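Local coordinates for protein 30-kDa cleavage and polyadenylation specificity factor 30 (Arabidopsis thaliana, PDB 5ZUU) that belongs to the complex that forms pre-mRNA 3' ends and mediates poly(A) site selection, its YTH domain binding m6A-modified RNA, at residues R18-K23 against N50-S55; V56-L61 against C74-S79; L121-N126 against Q138-S143. All coordinates share one frame; numbering follows the deposited sequence.

Contact 1 of 3, residues R18-K23 against N50-S55; sequences RYFVVK and NEAFDS. With nucleotides of chain F.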
loop_
_atom_site.group_PDB
_atom_site.type_symbol
_atom_site.label_atom_id
_atom_site.label_comp_id
_atom_site.label_asym_id
_atom_site.label_seq_id
_atom_site.Cartn_x
_atom_site.Cartn_y
_atom_site.Cartn_z
ATOM N N ARG A 18 -10.611 2.622 -5.196
ATOM C CA ARG A 18 -9.770 2.122 -6.307
ATOM C C ARG A 18 -8.553 1.568 -5.672
ATOM O O ARG A 18 -8.159 2.037 -4.540
ATOM C CB ARG A 18 -9.391 3.268 -7.271
ATOM C CG ARG A 18 -10.611 3.741 -8.005
ATOM C CD ARG A 18 -10.374 5.016 -8.766
ATOM N NE ARG A 18 -9.499 4.782 -9.921
ATOM C CZ ARG A 18 -9.131 5.754 -10.764
ATOM N NH1 ARG A 18 -9.552 6.973 -10.586
ATOM N NH2 ARG A 18 -8.364 5.490 -11.803
ATOM N N TYR A 19 -7.921 0.647 -6.394
ATOM C CA TYR A 19 -6.839 -0.187 -5.911
ATOM C C TYR A 19 -5.691 -0.180 -6.899
ATOM O O TYR A 19 -5.920 -0.408 -8.112
ATOM C CB TYR A 19 -7.339 -1.688 -5.806
ATOM C CG TYR A 19 -8.521 -1.836 -4.927
ATOM C CD1 TYR A 19 -9.813 -1.556 -5.396
ATOM C CD2 TYR A 19 -8.372 -2.174 -3.594
ATOM C CE1 TYR A 19 -10.919 -1.659 -4.551
ATOM C CE2 TYR A 19 -9.470 -2.281 -2.755
ATOM C CZ TYR A 19 -10.726 -2.006 -3.228
ATOM O OH TYR A 19 -11.791 -2.082 -2.381
ATOM N N PHE A 20 -4.469 0.032 -6.375
ATOM C CA PHE A 20 -3.241 0.056 -7.182
ATOM C C PHE A 20 -2.216 -0.828 -6.520
ATOM O O PHE A 20 -2.090 -0.796 -5.304
ATOM C CB PHE A 20 -2.671 1.508 -7.309
ATOM C CG PHE A 20 -3.557 2.455 -8.049
ATOM C CD1 PHE A 20 -4.668 2.993 -7.457
ATOM C CD2 PHE A 20 -3.285 2.813 -9.351
ATOM C CE1 PHE A 20 -5.527 3.838 -8.173
ATOM C CE2 PHE A 20 -4.125 3.659 -10.068
ATOM C CZ PHE A 20 -5.250 4.163 -9.475
ATOM N N VAL A 21 -1.495 -1.624 -7.307
ATOM C CA VAL A 21 -0.318 -2.321 -6.816
ATOM C C VAL A 21 0.864 -1.361 -6.816
ATOM O O VAL A 21 1.104 -0.673 -7.801
ATOM C CB VAL A 21 0.052 -3.551 -7.661
ATOM C CG1 VAL A 21 1.377 -4.181 -7.195
ATOM C CG2 VAL A 21 -1.066 -4.578 -7.594
ATOM N N VAL A 22 1.553 -1.267 -5.688
ATOM C CA VAL A 22 2.694 -0.428 -5.507
ATOM C C VAL A 22 3.869 -1.360 -5.309
ATOM O O VAL A 22 3.773 -2.332 -4.539
ATOM C CB VAL A 22 2.520 0.455 -4.268
ATOM C CG1 VAL A 22 3.850 1.094 -3.863
ATOM C CG2 VAL A 22 1.465 1.493 -4.558
ATOM N N LYS A 23 4.942 -1.141 -6.076
ATOM C CA LYS A 23 6.158 -1.981 -6.023
ATOM C C LYS A 23 7.351 -1.204 -5.388
ATOM O O LYS A 23 7.483 0.003 -5.568
ATOM C CB LYS A 23 6.519 -2.489 -7.416
ATOM C CG LYS A 23 5.417 -3.358 -8.084
ATOM C CD LYS A 23 5.165 -4.678 -7.363
ATOM C CE LYS A 23 6.366 -5.593 -7.280
ATOM N NZ LYS A 23 5.967 -7.007 -7.101
ATOM N N ASN A 50 -2.729 10.944 -8.237
ATOM C CA ASN A 50 -3.535 12.123 -7.860
ATOM C C ASN A 50 -4.921 12.069 -8.510
ATOM O O ASN A 50 -5.922 12.515 -7.925
ATOM C CB ASN A 50 -2.821 13.468 -8.174
ATOM C CG ASN A 50 -1.834 13.901 -7.087
ATOM O OD1 ASN A 50 -1.860 13.384 -5.975
ATOM N ND2 ASN A 50 -0.940 14.830 -7.421
ATOM N N GLU A 51 -4.994 11.533 -9.724
ATOM C CA GLU A 51 -6.273 11.410 -10.394
ATOM C C GLU A 51 -7.164 10.459 -9.585
ATOM O O GLU A 51 -8.349 10.666 -9.434
ATOM C CB GLU A 51 -6.042 10.920 -11.858
ATOM C CG GLU A 51 -7.260 10.949 -12.814
ATOM C CD GLU A 51 -8.222 9.730 -12.676
ATOM O OE1 GLU A 51 -9.417 9.829 -13.073
ATOM O OE2 GLU A 51 -7.822 8.659 -12.165
ATOM N N ALA A 52 -6.597 9.367 -9.102
ATOM C CA ALA A 52 -7.361 8.406 -8.270
ATOM C C ALA A 52 -7.737 9.076 -6.937
ATOM O O ALA A 52 -8.899 9.028 -6.543
ATOM C CB ALA A 52 -6.540 7.152 -8.053
ATOM N N PHE A 53 -6.786 9.769 -6.311
ATOM C CA PHE A 53 -7.055 10.408 -5.061
ATOM C C PHE A 53 -8.196 11.374 -5.186
ATOM O O PHE A 53 -9.046 11.401 -4.333
ATOM C CB PHE A 53 -5.813 11.137 -4.513
ATOM C CG PHE A 53 -5.987 11.669 -3.117
ATOM C CD1 PHE A 53 -5.754 10.853 -2.019
ATOM C CD2 PHE A 53 -6.344 13.018 -2.910
ATOM C CE1 PHE A 53 -5.912 11.364 -0.725
ATOM C CE2 PHE A 53 -6.490 13.539 -1.620
ATOM C CZ PHE A 53 -6.261 12.698 -0.532
ATOM N N ASP A 54 -8.275 12.139 -6.276
ATOM C CA ASP A 54 -9.363 13.091 -6.432
ATOM C C ASP A 54 -10.698 12.408 -6.737
ATOM O O ASP A 54 -11.741 12.992 -6.446
ATOM C CB ASP A 54 -9.071 14.086 -7.601
ATOM C CG ASP A 54 -7.880 14.959 -7.363
ATOM O OD1 ASP A 54 -7.329 15.032 -6.225
ATOM O OD2 ASP A 54 -7.423 15.515 -8.382
ATOM N N SER A 55 -10.676 11.246 -7.396
ATOM C CA SER A 55 -11.883 10.600 -7.915
ATOM C C SER A 55 -12.755 9.870 -6.902
ATOM O O SER A 55 -13.950 9.746 -7.133
ATOM C CB SER A 55 -11.522 9.543 -8.966
ATOM O OG SER A 55 -10.728 8.537 -8.358
ATOM P P C F 6 8.696 -2.239 -11.306
ATOM O OP1 C F 6 9.428 -2.869 -12.404
ATOM O OP2 C F 6 7.613 -1.270 -11.616
ATOM O "O5'" C F 6 8.007 -3.385 -10.413
ATOM C "C5'" C F 6 8.472 -4.735 -10.504
ATOM C "C4'" C F 6 7.385 -5.628 -11.051
ATOM O "O4'" C F 6 7.104 -5.270 -12.425
ATOM C "C3'" C F 6 7.696 -7.118 -11.086
ATOM O "O3'" C F 6 7.428 -7.688 -9.810
ATOM C "C2'" C F 6 6.754 -7.594 -12.168
ATOM O "O2'" C F 6 5.422 -7.754 -11.712
ATOM C "C1'" C F 6 6.869 -6.451 -13.173
ATOM N N1 C F 6 7.952 -6.591 -14.169
ATOM C C2 C F 6 7.808 -7.552 -15.175
ATOM O O2 C F 6 6.813 -8.289 -15.161
ATOM N N3 C F 6 8.748 -7.649 -16.140
ATOM C C4 C F 6 9.793 -6.816 -16.137
ATOM N N4 C F 6 10.699 -6.960 -17.099
ATOM C C5 C F 6 9.964 -5.816 -15.129
ATOM C C6 C F 6 9.024 -5.737 -14.177
ATOM P P U F 7 8.284 -8.880 -9.239
ATOM O OP1 U F 7 7.836 -9.102 -7.875
ATOM O OP2 U F 7 9.678 -8.686 -9.483
ATOM O "O5'" U F 7 7.850 -10.136 -10.114
ATOM C "C5'" U F 7 6.520 -10.630 -9.992
ATOM C "C4'" U F 7 6.260 -11.641 -11.064
ATOM O "O4'" U F 7 6.418 -11.034 -12.371
ATOM C "C3'" U F 7 7.225 -12.806 -11.056
ATOM O "O3'" U F 7 6.681 -13.782 -10.189
ATOM C "C2'" U F 7 7.185 -13.273 -12.491
ATOM O "O2'" U F 7 5.994 -13.965 -12.792
ATOM C "C1'" U F 7 7.112 -11.944 -13.220
ATOM N N1 U F 7 8.391 -11.341 -13.602
ATOM C C2 U F 7 9.003 -11.786 -14.764
ATOM O O2 U F 7 8.602 -12.749 -15.410
ATOM N N3 U F 7 10.128 -11.089 -15.118
ATOM C C4 U F 7 10.668 -9.991 -14.480
ATOM O O4 U F 7 11.664 -9.448 -14.953
ATOM C C5 U F 7 9.986 -9.602 -13.283
ATOM C C6 U F 7 8.888 -10.263 -12.906
#
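The guanidinium of Arg-18 leaves the strand and is gripped at its edge by two side chains of helix 46-55. Arg-18 NH1 donates to OE2 of Glu-51 at 2.9 Å, a salt bridge met on the syn side of the carboxylate, and NH2 adds a weak bond to the same oxygen. Arg-18 NH1 also donates to Ser-55 OG at 3.0 Å, close to the guanidinium plane. The two charged side chains cross at about a right angle, their planes 70° apart. Over one face of the guanidinium lies Ala-52 CB, displaced toward the rim; the same methyl also touches Phe-20, 3.5 Å from its CE1. A further direct partner of the guanidinium is Glu-139 of the neighbouring strand, in a salt bridge with NE, so acids on two elements share this one cation and hold its rotation.

In the second shell, Ser-55 OG sits between its own backbone N and carbonyl carbon (chi1 62°), from where it donates to Ala-52 O at 2.6 Å one turn back.

At the far end of the strand Lys-23 NZ donates to OP1 of U7 of chain F at 2.9 Å and to O3' of C6 of chain F at 3.2 Å, with Ser-64 OG as a further partner. A helix packed nearly antiparallel against a sheet strand whose other end binds the RNA backbone: this belongs to the mixed alpha/beta core of the YTH domain.

Contact 2 of 3, residues V56-L61 against C74-S79; sequences VENVIL and CAKMTS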
loop_
_atom_site.group_PDB
_atom_site.type_symbol
_atom_site.label_atom_id
_atom_site.label_comp_id
_atom_site.label_asym_id
_atom_site.label_seq_id
_atom_site.Cartn_x
_atom_site.Cartn_y
_atom_site.Cartn_z
ATOM N N VAL A 56 -12.158 9.310 -5.848
ATOM C CA VAL A 56 -12.897 8.405 -4.927
ATOM C C VAL A 56 -12.484 8.695 -3.531
ATOM O O VAL A 56 -11.431 9.267 -3.326
ATOM C CB VAL A 56 -12.612 6.882 -5.205
ATOM C CG1 VAL A 56 -13.122 6.454 -6.557
ATOM C CG2 VAL A 56 -11.137 6.571 -5.128
ATOM N N GLU A 57 -13.219 8.164 -2.578
ATOM C CA GLU A 57 -12.967 8.424 -1.136
ATOM C C GLU A 57 -11.696 7.721 -0.603
ATOM O O GLU A 57 -11.029 8.211 0.351
ATOM C CB GLU A 57 -14.235 8.057 -0.337
ATOM C CG GLU A 57 -14.234 8.344 1.166
ATOM C CD GLU A 57 -13.858 9.780 1.563
ATOM O OE1 GLU A 57 -13.933 10.723 0.728
ATOM O OE2 GLU A 57 -13.481 9.993 2.745
ATOM N N ASN A 58 -11.368 6.569 -1.192
ATOM C CA ASN A 58 -10.242 5.764 -0.741
ATOM C C ASN A 58 -9.471 5.135 -1.886
ATOM O O ASN A 58 -10.031 4.408 -2.715
ATOM C CB ASN A 58 -10.740 4.598 0.095
ATOM C CG ASN A 58 -11.546 5.030 1.265
ATOM O OD1 ASN A 58 -11.025 5.571 2.208
ATOM N ND2 ASN A 58 -12.801 4.698 1.253
ATOM N N VAL A 59 -8.193 5.444 -1.933
ATOM C CA VAL A 59 -7.272 4.827 -2.809
ATOM C C VAL A 59 -6.484 3.897 -1.939
ATOM O O VAL A 59 -5.819 4.300 -0.921
ATOM C CB VAL A 59 -6.365 5.883 -3.466
ATOM C CG1 VAL A 59 -5.292 5.211 -4.322
ATOM C CG2 VAL A 59 -7.212 6.801 -4.300
ATOM N N ILE A 60 -6.627 2.628 -2.283
ATOM C CA ILE A 60 -5.973 1.543 -1.587
ATOM C C ILE A 60 -4.743 1.063 -2.364
ATOM O O ILE A 60 -4.852 0.643 -3.518
ATOM C CB ILE A 60 -6.960 0.381 -1.313
ATOM C CG1 ILE A 60 -8.204 0.926 -0.590
ATOM C CG2 ILE A 60 -6.269 -0.745 -0.488
ATOM C CD1 ILE A 60 -7.902 1.691 0.692
ATOM N N LEU A 61 -3.580 1.155 -1.725
ATOM C CA LEU A 61 -2.266 0.771 -2.300
ATOM C C LEU A 61 -1.854 -0.561 -1.713
ATOM O O LEU A 61 -1.571 -0.653 -0.539
ATOM C CB LEU A 61 -1.249 1.835 -1.907
ATOM C CG LEU A 61 -1.662 3.276 -2.280
ATOM C CD1 LEU A 61 -0.606 4.230 -1.835
ATOM C CD2 LEU A 61 -1.861 3.429 -3.792
ATOM N N CYS A 74 -1.537 -3.439 2.635
ATOM C CA CYS A 74 -2.269 -2.400 1.980
ATOM C C CYS A 74 -2.379 -1.175 2.895
ATOM O O CYS A 74 -2.373 -1.293 4.119
ATOM C CB CYS A 74 -3.626 -2.894 1.448
ATOM S SG CYS A 74 -4.883 -3.299 2.648
ATOM N N ALA A 75 -2.337 -0.013 2.238
ATOM C CA ALA A 75 -2.414 1.326 2.854
ATOM C C ALA A 75 -3.407 2.159 2.116
ATOM O O ALA A 75 -3.695 1.899 0.964
ATOM C CB ALA A 75 -1.035 1.988 2.840
ATOM N N LYS A 76 -4.008 3.103 2.811
ATOM C CA LYS A 76 -4.794 4.114 2.200
ATOM C C LYS A 76 -3.878 5.317 1.887
ATOM O O LYS A 76 -3.109 5.743 2.748
ATOM C CB LYS A 76 -5.875 4.588 3.177
ATOM C CG LYS A 76 -6.740 5.679 2.619
ATOM C CD LYS A 76 -7.747 6.070 3.659
ATOM C CE LYS A 76 -8.149 7.497 3.533
ATOM N NZ LYS A 76 -9.253 7.621 2.578
ATOM N N MET A 77 -3.973 5.848 0.676
ATOM C CA MET A 77 -3.326 7.114 0.322
ATOM C C MET A 77 -4.044 8.220 1.091
ATOM O O MET A 77 -5.209 8.413 0.893
ATOM C CB MET A 77 -3.449 7.321 -1.165
ATOM C CG MET A 77 -2.728 8.517 -1.724
ATOM S SD MET A 77 -2.937 8.591 -3.503
ATOM C CE MET A 77 -2.074 10.147 -3.828
ATOM N N THR A 78 -3.397 8.919 2.002
ATOM C CA THR A 78 -4.125 9.938 2.785
ATOM C C THR A 78 -3.770 11.360 2.510
ATOM O O THR A 78 -4.365 12.219 3.125
ATOM C CB THR A 78 -3.941 9.706 4.270
ATOM O OG1 THR A 78 -2.564 9.597 4.536
ATOM C CG2 THR A 78 -4.535 8.361 4.662
ATOM N N SER A 79 -2.826 11.651 1.616
ATOM C CA SER A 79 -2.747 13.008 1.100
ATOM C C SER A 79 -2.540 12.978 -0.413
ATOM O O SER A 79 -2.064 11.999 -0.967
ATOM C CB SER A 79 -1.653 13.838 1.778
ATOM O OG SER A 79 -0.378 13.371 1.379
#
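Strands 58-65 and 70-77 run antiparallel here, Leu-61 and Ala-75 forming a hydrogen-bonded pair (Leu-61 N to Ala-75 O 2.8 Å, Ala-75 N to Leu-61 O 3.0 Å) and Ile-60 with Lys-76 the non-hydrogen-bonded pair beside it. Met-77 N donates to Val-59 O at 2.9 Å. CA-H...O contacts from Lys-76, Ile-60 and Cys-74 to the facing carbonyls add to the seam.

On the face of Ile-60 and Lys-76, the lysine chain runs extended as far as CE and turns at its last torsion (chi4 87°), which puts Lys-76 NZ 2.7 Å from Asn-58 OD1, to which it donates. The ammonium nitrogen is tilted 31° from the plane of that amide, whose ND2 is engaged by Asn-17 OD1. The carboxylate of Glu-57 stays short of a salt bridge, its OE2 4.9 Å from Lys-76 NZ, but would probably still favour the positive charge. Ile-60 lays CG2 against Cys-74 CB at 3.9 Å.

Leu-61 and Ala-75 point to the other face, where Leu-61 CD1 approaches Met-77 CB. Val-59 CB meets that same Met-77 CB at 4.0 Å, and the extended chain of Met-77 then leads off to Leu-49, Asn-50 and Phe-53 of helix 46-55. The pairing is that of a beta hairpin, strands 58-65 and 70-77, within the central mixed sheet of the YTH domain.

Contact 3 of 3, residues L121-N126 against Q138-S143; sequences LRNPYN and QELEPS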
loop_
_atom_site.group_PDB
_atom_site.type_symbol
_atom_site.label_atom_id
_atom_site.label_comp_id
_atom_site.label_asym_id
_atom_site.label_seq_id
_atom_site.Cartn_x
_atom_site.Cartn_y
_atom_site.Cartn_z
ATOM N N LEU A 121 -6.248 -15.241 -9.620
ATOM C CA LEU A 121 -6.780 -13.902 -9.731
ATOM C C LEU A 121 -6.053 -13.195 -10.829
ATOM O O LEU A 121 -4.851 -13.017 -10.750
ATOM C CB LEU A 121 -6.573 -13.082 -8.449
ATOM C CG LEU A 121 -7.668 -12.756 -7.514
ATOM C CD1 LEU A 121 -7.312 -11.558 -6.612
ATOM C CD2 LEU A 121 -8.899 -12.404 -8.310
ATOM N N ARG A 122 -6.809 -12.681 -11.801
ATOM C CA ARG A 122 -6.261 -11.917 -12.919
ATOM C C ARG A 122 -6.857 -10.536 -13.027
ATOM O O ARG A 122 -7.964 -10.316 -12.565
ATOM C CB ARG A 122 -6.453 -12.680 -14.202
ATOM C CG ARG A 122 -5.558 -13.893 -14.258
ATOM C CD ARG A 122 -5.989 -14.849 -15.383
ATOM N NE ARG A 122 -5.026 -15.933 -15.465
ATOM C CZ ARG A 122 -4.077 -16.052 -16.374
ATOM N NH1 ARG A 122 -3.935 -15.132 -17.312
ATOM N NH2 ARG A 122 -3.249 -17.107 -16.344
ATOM N N ASN A 123 -6.093 -9.618 -13.632
ATOM C CA ASN A 123 -6.450 -8.203 -13.757
ATOM C C ASN A 123 -6.771 -7.792 -15.235
ATOM O O ASN A 123 -5.853 -7.635 -16.018
ATOM C CB ASN A 123 -5.302 -7.340 -13.302
ATOM C CG ASN A 123 -5.645 -5.880 -13.287
ATOM O OD1 ASN A 123 -6.798 -5.493 -13.510
ATOM N ND2 ASN A 123 -4.627 -5.029 -13.061
ATOM N N PRO A 124 -8.066 -7.573 -15.565
ATOM C CA PRO A 124 -8.522 -7.049 -16.888
ATOM C C PRO A 124 -7.815 -5.766 -17.327
ATOM O O PRO A 124 -7.613 -5.577 -18.487
ATOM C CB PRO A 124 -10.010 -6.793 -16.689
ATOM C CG PRO A 124 -10.422 -7.698 -15.609
ATOM C CD PRO A 124 -9.213 -7.868 -14.699
ATOM N N TYR A 125 -7.397 -4.927 -16.386
ATOM C CA TYR A 125 -6.679 -3.718 -16.721
ATOM C C TYR A 125 -5.247 -3.980 -17.144
ATOM O O TYR A 125 -4.568 -3.085 -17.572
ATOM C CB TYR A 125 -6.681 -2.746 -15.527
ATOM C CG TYR A 125 -7.997 -2.092 -15.162
ATOM C CD1 TYR A 125 -9.178 -2.236 -15.932
ATOM C CD2 TYR A 125 -8.035 -1.214 -14.083
ATOM C CE1 TYR A 125 -10.330 -1.553 -15.603
ATOM C CE2 TYR A 125 -9.170 -0.538 -13.739
ATOM C CZ TYR A 125 -10.294 -0.698 -14.506
ATOM O OH TYR A 125 -11.395 -0.055 -14.067
ATOM N N ASN A 126 -4.709 -5.161 -16.922
ATOM C CA ASN A 126 -3.386 -5.464 -17.390
ATOM C C ASN A 126 -3.450 -6.737 -18.245
ATOM O O ASN A 126 -2.797 -7.702 -17.958
ATOM C CB ASN A 126 -2.431 -5.647 -16.209
ATOM C CG ASN A 126 -0.994 -5.809 -16.664
ATOM O OD1 ASN A 126 -0.640 -5.214 -17.675
ATOM N ND2 ASN A 126 -0.178 -6.556 -15.963
ATOM N N GLN A 138 0.343 -0.037 -11.129
ATOM C CA GLN A 138 -0.681 -0.654 -11.987
ATOM C C GLN A 138 -2.043 -0.699 -11.239
ATOM O O GLN A 138 -2.176 -1.207 -10.097
ATOM C CB GLN A 138 -0.243 -2.053 -12.366
ATOM C CG GLN A 138 -1.347 -2.939 -12.905
ATOM C CD GLN A 138 -1.646 -2.504 -14.301
ATOM O OE1 GLN A 138 -0.771 -2.644 -15.160
ATOM N NE2 GLN A 138 -2.794 -1.874 -14.509
ATOM N N GLU A 139 -3.061 -0.139 -11.861
ATOM C CA GLU A 139 -4.420 -0.178 -11.296
ATOM C C GLU A 139 -5.016 -1.592 -11.395
ATOM O O GLU A 139 -4.857 -2.266 -12.409
ATOM C CB GLU A 139 -5.365 0.853 -11.974
ATOM C CG GLU A 139 -6.624 1.040 -11.118
ATOM C CD GLU A 139 -7.584 2.113 -11.503
ATOM O OE1 GLU A 139 -8.637 2.262 -10.825
ATOM O OE2 GLU A 139 -7.288 2.867 -12.446
ATOM N N LEU A 140 -5.683 -2.037 -10.330
ATOM C CA LEU A 140 -6.439 -3.265 -10.360
ATOM C C LEU A 140 -7.863 -2.880 -10.720
ATOM O O LEU A 140 -8.423 -1.922 -10.147
ATOM C CB LEU A 140 -6.370 -4.021 -8.994
ATOM C CG LEU A 140 -4.921 -4.398 -8.606
ATOM C CD1 LEU A 140 -4.732 -4.646 -7.129
ATOM C CD2 LEU A 140 -4.457 -5.626 -9.340
ATOM N N GLU A 141 -8.432 -3.597 -11.687
ATOM C CA GLU A 141 -9.881 -3.553 -11.932
ATOM C C GLU A 141 -10.572 -3.706 -10.554
ATOM O O GLU A 141 -10.183 -4.568 -9.751
ATOM C CB GLU A 141 -10.274 -4.693 -12.896
ATOM C CG GLU A 141 -11.707 -4.636 -13.458
ATOM C CD GLU A 141 -12.798 -4.851 -12.414
ATOM O OE1 GLU A 141 -12.657 -5.661 -11.453
ATOM O OE2 GLU A 141 -13.789 -4.133 -12.520
ATOM N N PRO A 142 -11.556 -2.864 -10.245
ATOM C CA PRO A 142 -11.792 -2.702 -8.794
ATOM C C PRO A 142 -12.397 -3.883 -8.073
ATOM O O PRO A 142 -12.190 -4.045 -6.846
ATOM C CB PRO A 142 -12.720 -1.481 -8.708
ATOM C CG PRO A 142 -13.167 -1.216 -10.126
ATOM C CD PRO A 142 -12.072 -1.723 -10.996
ATOM N N SER A 143 -13.134 -4.687 -8.816
ATOM C CA SER A 143 -13.635 -5.941 -8.254
ATOM C C SER A 143 -12.512 -6.910 -7.996
ATOM O O SER A 143 -12.527 -7.582 -6.964
ATOM C CB SER A 143 -14.681 -6.615 -9.148
ATOM O OG SER A 143 -15.875 -5.882 -9.100
HETATM O O HOH W 1 -11.090 1.628 -12.074
#
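Asn-123 reaches across to the backbone of 138-143 and uses both ends of its amide. Asn-123 OD1 accepts from Glu-141 N at 3.1 Å in a nearly straight bond (175° at the hydrogen), and also from Tyr-125 N, two residues on in its own loop, at 3.0 Å. The two N-H groups come from opposite faces of the amide plane. Asn-123 ND2 donates to Glu-139 O at 2.8 Å, the acceptor lying close to the amide plane. With CG anti to the backbone N (chi1 -175°), the amide carbon is set toward the facing chain. Glu-139 O accepts a second bond, from Gln-138 NE2 at 3.0 Å, so one carbonyl serves two side-chain amides.

The bond from Tyr-125 N closes an Asx turn in the loop that lies over the junction between the edge strand 138-140 of the YTH sheet and helix 142-154. An alanine here in place of Asn-123 would probably leave the N-H groups of Tyr-125 and Glu-141 without their shared acceptor and Glu-139 O with one donor fewer, weakening the tie between loop and strand.

The Tyr-125 ring lies over this junction. Glu-141 CA packs over one face, 3.7 Å from the ring centroid, a CH-pi contact, and Pro-142 CD comes within 3.6 Å of Tyr-125 OH. That hydroxyl bonds to a water, and the water donates to Glu-139 OE1, the oxygen that also takes the Arg-18 salt bridge. Glu-141 stands at the helix N-cap: its OE1 receives a weak bond from Ser-143 N and another bond from Val-144 N. Nearby, the amides of Asn-126 and Gln-138 lie with their planes 22° apart, Asn-126 CG being close to Gln-138 OE1, while Asn-126 ND2 has a weak bond to Ile-133 O.

All three contacts lie in the YTH domain and reach one mixed sheet, in which strand 17-24 sits between 58-65 and 138-140. They follow in series along the chain, each closing before the next opens. Contacts 1 and 2 are neighbours, with centres about 7 Å apart: helix 46-55 leads into strand 58-65, and Arg-18 and Phe-20 bond to Ile-60 through the backbone. Contact 3, about 12 Å from contact 1 between centres, joins it on the other side of strand 17-24, through Tyr-19 O to Leu-140 N. Contacts 2 and 3, centres about 16 Å apart, do not touch. Strand 17-24 therefore ties the hairpin to the edge strand while its Lys-23 meets the RNA.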